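Local coordinates for SIRV coat protein (Sulfolobus islandicus rudivirus 1 variant YNP, PDB 3F2E), which serves as a coat protein of a rod-shaped archaeal virus, its C-terminal four-helix domain probably helping to build the virion shell around the viral DNA, at residues Glu13-Val18 with Asp75-Ile80. Residues are numbered along the deposited sequence; the frame is centred on the assembly and turned at random. Where two conformers were deposited one is given.
Sequences EQVSAV and DAVTDI
Val18 reaches between Ala76 and Ile80, one helical turn apart on the facing helix, its CG1 meeting the CB of Ala76 and its CG2 the CG2 of Ile80. With CG1 anti to its backbone N (chi1 175°), that methyl rests 3.7 Å from Ala76 CB and also meets Val77 CG2 at 4.0 Å, the two valine side chains crossing at about a right angle. Val18 CG2, the methyl beside its backbone N, lies 3.9 Å from Ile80 CG2; here the two side chains pass alongside one another, pointing opposite ways. Ile80 is partly exposed and stretches across to helix 9-22. Its CG1 lies anti to the backbone N (chi1 -159°) and CD1 continues the extended chain, bringing that terminal methyl 3.6 Å from Gln14 O and 4.1 Å from Ala17 CB. The contact joins the first and last helices of a four-helix bundle, 9-22 and 71-82; segments 13-18 and 75-80 run roughly antiparallel, at 140°, with axes 9.2 Å apart at closest approach. On the buried flank Val15 CG2 meets Val77 CG1 at 4.1 Å, and the two branched side chains cross obliquely; Val15 also touches Gln33 of helix 29-46. Gln14 contributes its CB, 4.0 Å from Ile80 CG2, at a partly exposed margin. The contacts between side chains are all apolar; Ile80 also rests on the backbone carbonyl of Gln14. Away from this seam, Thr78 packs on Phe35 of helix 29-46 and Ile56 of helix 50-67, while Asp75 OD1 forms a salt bridge with Lys60 NZ, tying helix 71-82 to helix 50-67.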
loop_
_atom_site.group_PDB
_atom_site.type_symbol
_atom_site.label_atom_id
_atom_site.label_comp_id
_atom_site.label_asym_id
_atom_site.label_seq_id
_atom_site.Cartn_x
_atom_site.Cartn_y
_atom_site.Cartn_z
ATOM N N GLU A 13 10.127 6.181 -0.124
ATOM C CA GLU A 13 11.301 5.299 -0.101
ATOM C C GLU A 13 10.907 3.848 0.178
ATOM O O GLU A 13 11.468 2.913 -0.400
ATOM C CB GLU A 13 12.325 5.779 0.928
ATOM C CG GLU A 13 12.981 7.098 0.564
ATOM C CD GLU A 13 13.672 7.045 -0.780
ATOM O OE1 GLU A 13 14.734 6.391 -0.884
ATOM O OE2 GLU A 13 13.151 7.661 -1.735
ATOM N N GLN A 14 9.926 3.673 1.058
ATOM C CA GLN A 14 9.433 2.349 1.411
ATOM C C GLN A 14 8.755 1.686 0.210
ATOM O O GLN A 14 9.033 0.531 -0.117
ATOM C CB GLN A 14 8.501 2.440 2.623
ATOM C CG GLN A 14 9.258 2.766 3.910
ATOM C CD GLN A 14 8.408 3.450 4.960
ATOM O OE1 GLN A 14 7.178 3.459 4.878
ATOM N NE2 GLN A 14 9.068 4.030 5.967
ATOM N N VAL A 15 7.885 2.428 -0.465
ATOM C CA VAL A 15 7.273 1.913 -1.688
ATOM C C VAL A 15 8.340 1.588 -2.739
ATOM O O VAL A 15 8.285 0.544 -3.395
ATOM C CB VAL A 15 6.227 2.890 -2.260
ATOM C CG1 VAL A 15 5.737 2.418 -3.634
ATOM C CG2 VAL A 15 5.050 3.026 -1.290
ATOM N N SER A 16 9.314 2.480 -2.899
ATOM C CA SER A 16 10.370 2.255 -3.885
ATOM C C SER A 16 11.153 0.962 -3.636
ATOM O O SER A 16 11.553 0.282 -4.585
ATOM C CB SER A 16 11.315 3.456 -3.954
ATOM O OG SER A 16 10.683 4.547 -4.603
ATOM N N ALA A 17 11.373 0.623 -2.369
ATOM C CA ALA A 17 12.068 -0.626 -2.035
ATOM C C ALA A 17 11.300 -1.829 -2.583
ATOM O O ALA A 17 11.890 -2.751 -3.152
ATOM C CB ALA A 17 12.276 -0.759 -0.532
ATOM N N VAL A 18 9.977 -1.812 -2.424
ATOM C CA VAL A 18 9.144 -2.886 -2.968
ATOM C C VAL A 18 9.153 -2.892 -4.503
ATOM O O VAL A 18 9.255 -3.950 -5.132
ATOM C CB VAL A 18 7.690 -2.811 -2.428
ATOM C CG1 VAL A 18 6.813 -3.853 -3.106
ATOM C CG2 VAL A 18 7.686 -3.006 -0.911
ATOM N N ASP A 75 0.017 -6.185 -1.434
ATOM C CA ASP A 75 0.288 -6.809 -0.136
ATOM C C ASP A 75 1.679 -6.426 0.380
ATOM O O ASP A 75 1.852 -6.089 1.551
ATOM C CB ASP A 75 0.180 -8.336 -0.219
ATOM C CG ASP A 75 -1.254 -8.823 -0.303
ATOM O OD1 ASP A 75 -2.187 -8.003 -0.145
ATOM O OD2 ASP A 75 -1.447 -10.040 -0.524
ATOM N N ALA A 76 2.671 -6.483 -0.503
ATOM C CA ALA A 76 4.043 -6.143 -0.123
ATOM C C ALA A 76 4.189 -4.684 0.327
ATOM O O ALA A 76 4.905 -4.386 1.287
ATOM C CB ALA A 76 4.997 -6.452 -1.268
ATOM N N VAL A 77 3.513 -3.779 -0.377
ATOM C CA VAL A 77 3.493 -2.368 -0.003
ATOM C C VAL A 77 2.794 -2.163 1.347
ATOM O O VAL A 77 3.272 -1.417 2.203
ATOM C CB VAL A 77 2.816 -1.514 -1.104
ATOM C CG1 VAL A 77 2.523 -0.105 -0.606
ATOM C CG2 VAL A 77 3.695 -1.484 -2.361
ATOM N N THR A 78 1.665 -2.840 1.541
ATOM C CA THR A 78 0.958 -2.771 2.818
ATOM C C THR A 78 1.870 -3.243 3.953
ATOM O O THR A 78 1.929 -2.636 5.027
ATOM C CB THR A 78 -0.331 -3.614 2.786
ATOM O OG1 THR A 78 -1.168 -3.171 1.703
ATOM C CG2 THR A 78 -1.090 -3.488 4.111
ATOM N N ASP A 79 2.607 -4.314 3.690
ATOM C CA ASP A 79 3.497 -4.890 4.687
ATOM C C ASP A 79 4.624 -3.942 5.112
ATOM O O ASP A 79 4.929 -3.818 6.302
ATOM C CB ASP A 79 4.106 -6.192 4.176
ATOM C CG ASP A 79 5.047 -6.815 5.192
ATOM O OD1 ASP A 79 4.550 -7.342 6.212
ATOM O OD2 ASP A 79 6.282 -6.749 4.983
ATOM N N ILE A 80 5.254 -3.282 4.145
ATOM C CA ILE A 80 6.410 -2.443 4.470
ATOM C C ILE A 80 5.973 -1.166 5.196
ATOM O O ILE A 80 6.716 -0.605 5.997
ATOM C CB ILE A 80 7.293 -2.151 3.218
ATOM C CG1 ILE A 80 8.706 -1.740 3.648
ATOM C CG2 ILE A 80 6.655 -1.107 2.314
ATOM C CD1 ILE A 80 9.738 -1.809 2.534
#